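Local coordinates for uncharacterized protein (Methanothermobacter thermautotrophicus, PDB 1IHN), which is of unknown function but belongs to the DUF498/DUF598 family and has a distinctive compact alpha/beta fold, at residues Y14-D22 / D28-K36; H47-L57 / V105-C113. One frame throughout, in Å; residues are numbered along the deposited sequence.

Overall arrangement
Two contacts whose centres lie about 12 Å apart illustrate how a compact chain with a five-stranded mixed sheet ties its outlying parts to that sheet. Contact 1 brings strand 17-19 of a separate antiparallel sheet near strand 31-33 at one edge of the mixed sheet; contact 2 lays helix 52-58 against strand 105-109, deeper in the protein. Polar groups join them: Asp22 OD2 of contact 1 comes within 2.5 Å of His110 ND1 of contact 2, probably as a hydrogen bond, though the modelled separation is unusually short, and Arg34 NE forms a salt bridge of 2.9 Å with Glu53 OE1. Asp22 CB also packs against the backbone of Ile109.

Contact 1 (Y14-D22 / D28-K36); sequences YRGREYRSD and DGSVTPRRK
The Tyr14 ring presents its edge to Gly29, whose carbonyl O lies near the ring plane, 3.3 Å from Tyr14 CE2, while Arg15 CG rests over one face, toward the rim. The same oxygen meets the edge of the Arg15 guanidinium: Arg15 NH1 donates to Gly29 O at 3.2 Å, in the guanidinium plane but from above the carbonyl plane. A bend at chi3 (72°) carries NE aside, and NH1 comes round to the carbonyl. The Arg34 guanidinium takes Asp22 OD2 at its edge and Lys36 CG over one face. The carboxylate lies nearly coplanar with it (19°), and Arg34 NH1 donates to Asp22 OD2 at 2.8 Å, nearly along the C-O axis, as a salt bridge; Arg34 N bonds to Asp22 O. The type I' turn from Tyr14 to Arg17 closes the hairpin of strands 11-14 and 17-19, packed beside strand 31-33 of the mixed sheet. Val31 splits its methyls, CG2 lying 3.6 Å from Tyr14 CD2 and CG1 equally close to Tyr19 CE2. Lys36 crosses Asp22 at about a right angle, its NZ adding a 3.4 Å salt bridge to OD2. Val111 N hydrogen-bonds to Asp22 OD1 and His110 ND1 probably to OD2, while Tyr14 OH is hydrogen-bonded to Tyr95 OH.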
# COMPACT_ATOMS: atom_id res chain seq x y z
N TYR A 14 -2.48 -6.84 9.32
CA TYR A 14 -3.74 -6.70 8.60
C TYR A 14 -4.55 -7.97 8.76
O TYR A 14 -4.07 -9.07 8.47
CB TYR A 14 -3.45 -6.45 7.12
CG TYR A 14 -4.71 -6.30 6.29
CD1 TYR A 14 -5.50 -5.15 6.39
CD2 TYR A 14 -5.10 -7.30 5.40
CE1 TYR A 14 -6.65 -5.00 5.63
CE2 TYR A 14 -6.26 -7.16 4.63
CZ TYR A 14 -7.03 -6.01 4.75
OH TYR A 14 -8.17 -5.86 3.99
N ARG A 15 -5.79 -7.82 9.22
CA ARG A 15 -6.68 -8.95 9.44
C ARG A 15 -6.07 -10.01 10.35
O ARG A 15 -6.18 -11.21 10.09
CB ARG A 15 -7.10 -9.56 8.10
CG ARG A 15 -7.88 -8.59 7.23
CD ARG A 15 -8.39 -9.25 5.95
NE ARG A 15 -9.47 -10.19 6.22
CZ ARG A 15 -10.09 -10.91 5.29
NH1 ARG A 15 -9.72 -10.82 4.01
NH2 ARG A 15 -11.07 -11.73 5.63
N GLY A 16 -5.42 -9.55 11.40
CA GLY A 16 -4.82 -10.46 12.37
C GLY A 16 -3.49 -11.08 12.00
O GLY A 16 -2.93 -11.83 12.79
N ARG A 17 -2.98 -10.76 10.82
CA ARG A 17 -1.71 -11.33 10.42
C ARG A 17 -0.65 -10.26 10.22
O ARG A 17 -0.90 -9.23 9.60
CB ARG A 17 -1.85 -12.15 9.14
CG ARG A 17 -0.52 -12.62 8.58
CD ARG A 17 -0.71 -13.55 7.40
NE ARG A 17 0.54 -13.79 6.69
CZ ARG A 17 0.63 -14.53 5.58
NH1 ARG A 17 -0.46 -15.10 5.08
NH2 ARG A 17 1.80 -14.69 4.98
N GLU A 18 0.54 -10.53 10.75
CA GLU A 18 1.65 -9.61 10.64
C GLU A 18 2.45 -9.84 9.35
O GLU A 18 2.74 -10.98 8.98
CB GLU A 18 2.58 -9.77 11.84
CG GLU A 18 3.80 -8.86 11.81
CD GLU A 18 4.72 -9.09 12.99
OE1 GLU A 18 5.21 -10.23 13.15
OE2 GLU A 18 4.96 -8.14 13.76
N TYR A 19 2.78 -8.75 8.67
CA TYR A 19 3.56 -8.81 7.44
C TYR A 19 4.81 -7.97 7.67
O TYR A 19 4.71 -6.80 8.02
CB TYR A 19 2.77 -8.27 6.25
CG TYR A 19 1.57 -9.13 5.90
CD1 TYR A 19 0.34 -8.94 6.53
CD2 TYR A 19 1.68 -10.15 4.95
CE1 TYR A 19 -0.75 -9.74 6.23
CE2 TYR A 19 0.59 -10.96 4.64
CZ TYR A 19 -0.62 -10.75 5.29
OH TYR A 19 -1.70 -11.55 4.98
N ARG A 20 5.97 -8.57 7.49
CA ARG A 20 7.23 -7.86 7.69
C ARG A 20 7.90 -7.51 6.37
O ARG A 20 9.10 -7.24 6.32
CB ARG A 20 8.16 -8.69 8.57
CG ARG A 20 7.62 -8.96 9.97
CD ARG A 20 8.61 -9.77 10.79
NE ARG A 20 8.13 -10.01 12.15
CZ ARG A 20 8.76 -10.76 13.04
NH1 ARG A 20 9.91 -11.35 12.73
NH2 ARG A 20 8.25 -10.93 14.25
N SER A 21 7.11 -7.52 5.31
CA SER A 21 7.60 -7.19 3.98
C SER A 21 6.52 -6.32 3.34
O SER A 21 5.40 -6.26 3.85
CB SER A 21 7.82 -8.46 3.16
OG SER A 21 6.65 -9.27 3.16
N ASP A 22 6.85 -5.64 2.24
CA ASP A 22 5.87 -4.79 1.57
C ASP A 22 4.70 -5.61 1.02
O ASP A 22 4.90 -6.69 0.48
CB ASP A 22 6.53 -4.01 0.44
CG ASP A 22 7.42 -2.90 0.95
OD1 ASP A 22 7.74 -2.89 2.15
OD2 ASP A 22 7.82 -2.04 0.13
N ASP A 28 -10.92 -6.89 -2.14
CA ASP A 28 -11.64 -7.95 -1.44
C ASP A 28 -11.01 -8.40 -0.11
O ASP A 28 -11.51 -9.34 0.52
CB ASP A 28 -11.80 -9.16 -2.36
CG ASP A 28 -10.46 -9.70 -2.84
OD1 ASP A 28 -9.41 -9.25 -2.32
OD2 ASP A 28 -10.46 -10.58 -3.73
N GLY A 29 -9.93 -7.76 0.31
CA GLY A 29 -9.30 -8.14 1.56
C GLY A 29 -8.09 -9.05 1.40
O GLY A 29 -7.40 -9.35 2.37
N SER A 30 -7.84 -9.50 0.17
CA SER A 30 -6.69 -10.36 -0.10
C SER A 30 -5.38 -9.59 0.02
O SER A 30 -5.34 -8.37 -0.09
CB SER A 30 -6.79 -10.95 -1.51
OG SER A 30 -7.86 -11.87 -1.61
N VAL A 31 -4.30 -10.33 0.26
CA VAL A 31 -2.99 -9.74 0.39
C VAL A 31 -1.99 -10.50 -0.47
O VAL A 31 -1.95 -11.73 -0.45
CB VAL A 31 -2.48 -9.82 1.84
CG1 VAL A 31 -1.04 -9.34 1.90
CG2 VAL A 31 -3.36 -9.00 2.76
N THR A 32 -1.19 -9.76 -1.23
CA THR A 32 -0.15 -10.35 -2.07
C THR A 32 1.12 -9.54 -1.88
O THR A 32 1.08 -8.37 -1.45
CB THR A 32 -0.53 -10.34 -3.57
OG1 THR A 32 -0.80 -9.00 -3.99
CG2 THR A 32 -1.75 -11.21 -3.81
N PRO A 33 2.28 -10.14 -2.16
CA PRO A 33 3.56 -9.45 -2.01
C PRO A 33 3.67 -8.30 -3.00
O PRO A 33 3.21 -8.41 -4.14
CB PRO A 33 4.59 -10.55 -2.32
CG PRO A 33 3.85 -11.82 -2.00
CD PRO A 33 2.48 -11.54 -2.57
N ARG A 34 4.26 -7.20 -2.56
CA ARG A 34 4.44 -6.06 -3.45
C ARG A 34 5.41 -6.50 -4.55
O ARG A 34 6.39 -7.19 -4.29
CB ARG A 34 5.03 -4.88 -2.68
CG ARG A 34 5.32 -3.69 -3.56
CD ARG A 34 6.07 -2.59 -2.84
NE ARG A 34 6.66 -1.68 -3.81
CZ ARG A 34 7.73 -0.93 -3.61
NH1 ARG A 34 8.36 -0.95 -2.44
NH2 ARG A 34 8.21 -0.20 -4.61
N ARG A 35 5.13 -6.10 -5.78
CA ARG A 35 5.99 -6.47 -6.91
C ARG A 35 7.11 -5.45 -7.11
O ARG A 35 7.10 -4.68 -8.08
CB ARG A 35 5.16 -6.59 -8.19
CG ARG A 35 4.03 -7.58 -8.08
CD ARG A 35 3.32 -7.70 -9.41
NE ARG A 35 2.18 -8.60 -9.33
CZ ARG A 35 1.46 -8.98 -10.39
NH1 ARG A 35 1.78 -8.54 -11.60
NH2 ARG A 35 0.43 -9.81 -10.24
N LYS A 36 8.08 -5.46 -6.21
CA LYS A 36 9.20 -4.52 -6.28
C LYS A 36 10.00 -4.59 -7.58
O LYS A 36 10.61 -3.60 -7.97
CB LYS A 36 10.14 -4.74 -5.10
CG LYS A 36 9.55 -4.42 -3.74
CD LYS A 36 10.62 -4.47 -2.66
CE LYS A 36 10.05 -4.12 -1.31
NZ LYS A 36 8.92 -5.03 -0.96
O HOH W 1 9.56 -6.31 0.99

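Contact 2 (H47-L57 / V105-C113); sequences HVMAEEELEEL and VAAIIHVTC
Ile108 points into the helical segment and meets three side chains at oblique angles, each through a different part of its branched chain. With CG1 anti to its carbonyl carbon (chi1 -62°), the longer arm runs toward the helix: CG1 lies 3.7 Å from Leu57 CD1, and the terminal CD1 lies equally far from Leu54 CD2. The shorter branch takes another direction, CG2 packing 3.8 Å from CE of selenomethionine Met49, whose chain is extended until a bend at chi3 (-69°) turns the methyl aside. Leu57 divides its methyls, CD2 meeting Ala106 CB at 4.0 Å while CD1 serves Ile108. This is alpha/beta packing: helix 52-57 runs roughly antiparallel to strand 105-109, their axes 9.6 Å apart at closest approach, and Leu54 also touches Ile65 and Ile67 of the adjacent strand 64-68. Beyond the strand the contact turns aromatic. His110 directs its edge toward the face of His47 in an offset edge-to-face pair, with ring centroids 5.8 Å apart and planes at 87°. The backbone N of Thr112 sits over the centre of one His110 face, and ND1 of that ring faces Asp22, its probable partner. Glu53, whose backbone O approaches Ile108 CD1, has OE2 hydrogen-bonded to Ser39 OG.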
# COMPACT_ATOMS: atom_id res chain seq x y z
N HIS A 47 12.74 2.03 -4.67
CA HIS A 47 12.44 3.17 -3.80
C HIS A 47 11.62 4.21 -4.55
O HIS A 47 11.10 5.16 -3.95
CB HIS A 47 13.72 3.80 -3.28
CG HIS A 47 13.81 3.81 -1.79
ND1 HIS A 47 13.95 2.66 -1.05
CD2 HIS A 47 13.75 4.83 -0.90
CE1 HIS A 47 13.96 2.97 0.24
NE2 HIS A 47 13.84 4.28 0.36
N VAL A 48 11.55 4.04 -5.86
CA VAL A 48 10.76 4.91 -6.72
C VAL A 48 9.72 3.94 -7.24
O VAL A 48 10.06 2.95 -7.89
CB VAL A 48 11.58 5.46 -7.91
CG1 VAL A 48 10.67 6.22 -8.88
CG2 VAL A 48 12.69 6.37 -7.42
N MSE A 49 8.46 4.20 -6.94
CA MSE A 49 7.39 3.31 -7.38
C MSE A 49 6.94 3.60 -8.79
O MSE A 49 6.64 4.74 -9.13
CB MSE A 49 6.20 3.41 -6.43
CG MSE A 49 5.13 2.36 -6.70
SE MSE A 49 3.61 2.52 -5.50
CE MSE A 49 4.47 2.00 -3.87
N ALA A 50 6.90 2.56 -9.61
CA ALA A 50 6.45 2.71 -10.99
C ALA A 50 4.92 2.69 -10.95
O ALA A 50 4.33 2.06 -10.06
CB ALA A 50 6.97 1.56 -11.83
N GLU A 51 4.29 3.38 -11.89
CA GLU A 51 2.83 3.40 -11.92
C GLU A 51 2.30 2.02 -12.27
O GLU A 51 1.17 1.67 -11.93
CB GLU A 51 2.31 4.42 -12.94
CG GLU A 51 0.78 4.49 -12.95
CD GLU A 51 0.23 5.46 -13.97
OE1 GLU A 51 0.55 5.31 -15.17
OE2 GLU A 51 -0.54 6.37 -13.58
N GLU A 52 3.12 1.23 -12.95
CA GLU A 52 2.73 -0.12 -13.33
C GLU A 52 2.37 -0.94 -12.08
O GLU A 52 1.60 -1.89 -12.16
CB GLU A 52 3.85 -0.83 -14.09
CG GLU A 52 4.23 -0.21 -15.43
CD GLU A 52 5.40 0.75 -15.33
OE1 GLU A 52 5.22 1.88 -14.82
OE2 GLU A 52 6.51 0.36 -15.76
N GLU A 53 2.95 -0.59 -10.94
CA GLU A 53 2.65 -1.31 -9.70
C GLU A 53 1.18 -1.21 -9.32
O GLU A 53 0.64 -2.10 -8.67
CB GLU A 53 3.53 -0.81 -8.54
CG GLU A 53 4.93 -1.42 -8.53
CD GLU A 53 5.62 -1.31 -7.18
OE1 GLU A 53 5.03 -1.74 -6.16
OE2 GLU A 53 6.76 -0.81 -7.13
N LEU A 54 0.53 -0.12 -9.74
CA LEU A 54 -0.89 0.10 -9.45
C LEU A 54 -1.81 -0.63 -10.44
O LEU A 54 -2.99 -0.86 -10.15
CB LEU A 54 -1.22 1.59 -9.52
CG LEU A 54 -0.52 2.56 -8.57
CD1 LEU A 54 -0.91 3.98 -8.95
CD2 LEU A 54 -0.90 2.27 -7.13
N GLU A 55 -1.26 -0.98 -11.60
CA GLU A 55 -2.02 -1.65 -12.64
C GLU A 55 -2.86 -2.83 -12.16
O GLU A 55 -4.02 -2.98 -12.55
CB GLU A 55 -1.08 -2.09 -13.77
CG GLU A 55 -1.80 -2.56 -15.03
CD GLU A 55 -0.89 -2.63 -16.25
OE1 GLU A 55 0.15 -3.33 -16.19
OE2 GLU A 55 -1.21 -1.99 -17.27
N GLU A 56 -2.28 -3.68 -11.31
CA GLU A 56 -3.03 -4.83 -10.82
C GLU A 56 -4.22 -4.41 -9.96
O GLU A 56 -5.19 -5.15 -9.83
CB GLU A 56 -2.11 -5.78 -10.03
CG GLU A 56 -1.65 -5.28 -8.66
CD GLU A 56 -0.93 -6.38 -7.86
OE1 GLU A 56 -1.52 -7.46 -7.67
OE2 GLU A 56 0.22 -6.16 -7.42
N LEU A 57 -4.15 -3.22 -9.37
CA LEU A 57 -5.24 -2.74 -8.54
C LEU A 57 -6.35 -2.06 -9.34
O LEU A 57 -7.53 -2.17 -9.00
CB LEU A 57 -4.71 -1.77 -7.48
CG LEU A 57 -3.78 -2.39 -6.43
CD1 LEU A 57 -3.35 -1.32 -5.42
CD2 LEU A 57 -4.50 -3.54 -5.72
N VAL A 105 -11.68 -0.02 -1.08
CA VAL A 105 -10.32 0.49 -0.92
C VAL A 105 -9.26 -0.57 -1.13
O VAL A 105 -9.45 -1.74 -0.80
CB VAL A 105 -10.12 1.09 0.49
CG1 VAL A 105 -8.82 1.90 0.54
CG2 VAL A 105 -11.31 1.96 0.86
N ALA A 106 -8.13 -0.14 -1.69
CA ALA A 106 -7.00 -1.02 -1.95
C ALA A 106 -5.77 -0.23 -1.52
O ALA A 106 -5.79 1.00 -1.47
CB ALA A 106 -6.92 -1.36 -3.42
N ALA A 107 -4.69 -0.93 -1.20
CA ALA A 107 -3.48 -0.25 -0.78
C ALA A 107 -2.20 -1.00 -1.09
O ALA A 107 -2.19 -2.21 -1.30
CB ALA A 107 -3.55 0.04 0.72
N ILE A 108 -1.11 -0.24 -1.13
CA ILE A 108 0.22 -0.78 -1.34
C ILE A 108 0.97 -0.15 -0.17
O ILE A 108 1.07 1.07 -0.07
CB ILE A 108 0.85 -0.32 -2.67
CG1 ILE A 108 0.01 -0.83 -3.85
CG2 ILE A 108 2.28 -0.85 -2.76
CD1 ILE A 108 0.60 -0.54 -5.22
N ILE A 109 1.48 -1.00 0.71
CA ILE A 109 2.18 -0.56 1.90
C ILE A 109 3.67 -0.87 1.90
O ILE A 109 4.07 -2.00 1.61
CB ILE A 109 1.57 -1.21 3.16
CG1 ILE A 109 0.07 -0.92 3.23
CG2 ILE A 109 2.32 -0.74 4.40
CD1 ILE A 109 -0.29 0.53 3.49
N HIS A 110 4.47 0.14 2.23
CA HIS A 110 5.92 -0.01 2.32
C HIS A 110 6.19 -0.01 3.83
O HIS A 110 5.88 0.96 4.52
CB HIS A 110 6.60 1.18 1.65
CG HIS A 110 8.10 1.13 1.67
ND1 HIS A 110 8.81 0.03 1.25
CD2 HIS A 110 9.02 2.06 2.02
CE1 HIS A 110 10.10 0.28 1.33
NE2 HIS A 110 10.26 1.51 1.80
N VAL A 111 6.76 -1.10 4.34
CA VAL A 111 7.02 -1.21 5.77
C VAL A 111 8.30 -0.59 6.33
O VAL A 111 8.45 -0.48 7.54
CB VAL A 111 6.97 -2.69 6.23
CG1 VAL A 111 5.55 -3.21 6.12
CG2 VAL A 111 7.93 -3.53 5.38
N THR A 112 9.22 -0.19 5.46
CA THR A 112 10.47 0.42 5.91
C THR A 112 10.58 1.85 5.39
O THR A 112 9.59 2.41 4.91
CB THR A 112 11.70 -0.38 5.42
OG1 THR A 112 11.70 -0.44 3.99
CG2 THR A 112 11.69 -1.79 5.99
N CYS A 113 11.77 2.43 5.47
CA CYS A 113 11.99 3.79 4.99
C CYS A 113 12.21 3.81 3.48
O CYS A 113 11.39 4.44 2.78
CB CYS A 113 13.18 4.42 5.71
SG CYS A 113 14.74 3.49 5.63
OXT CYS A 113 13.20 3.20 3.01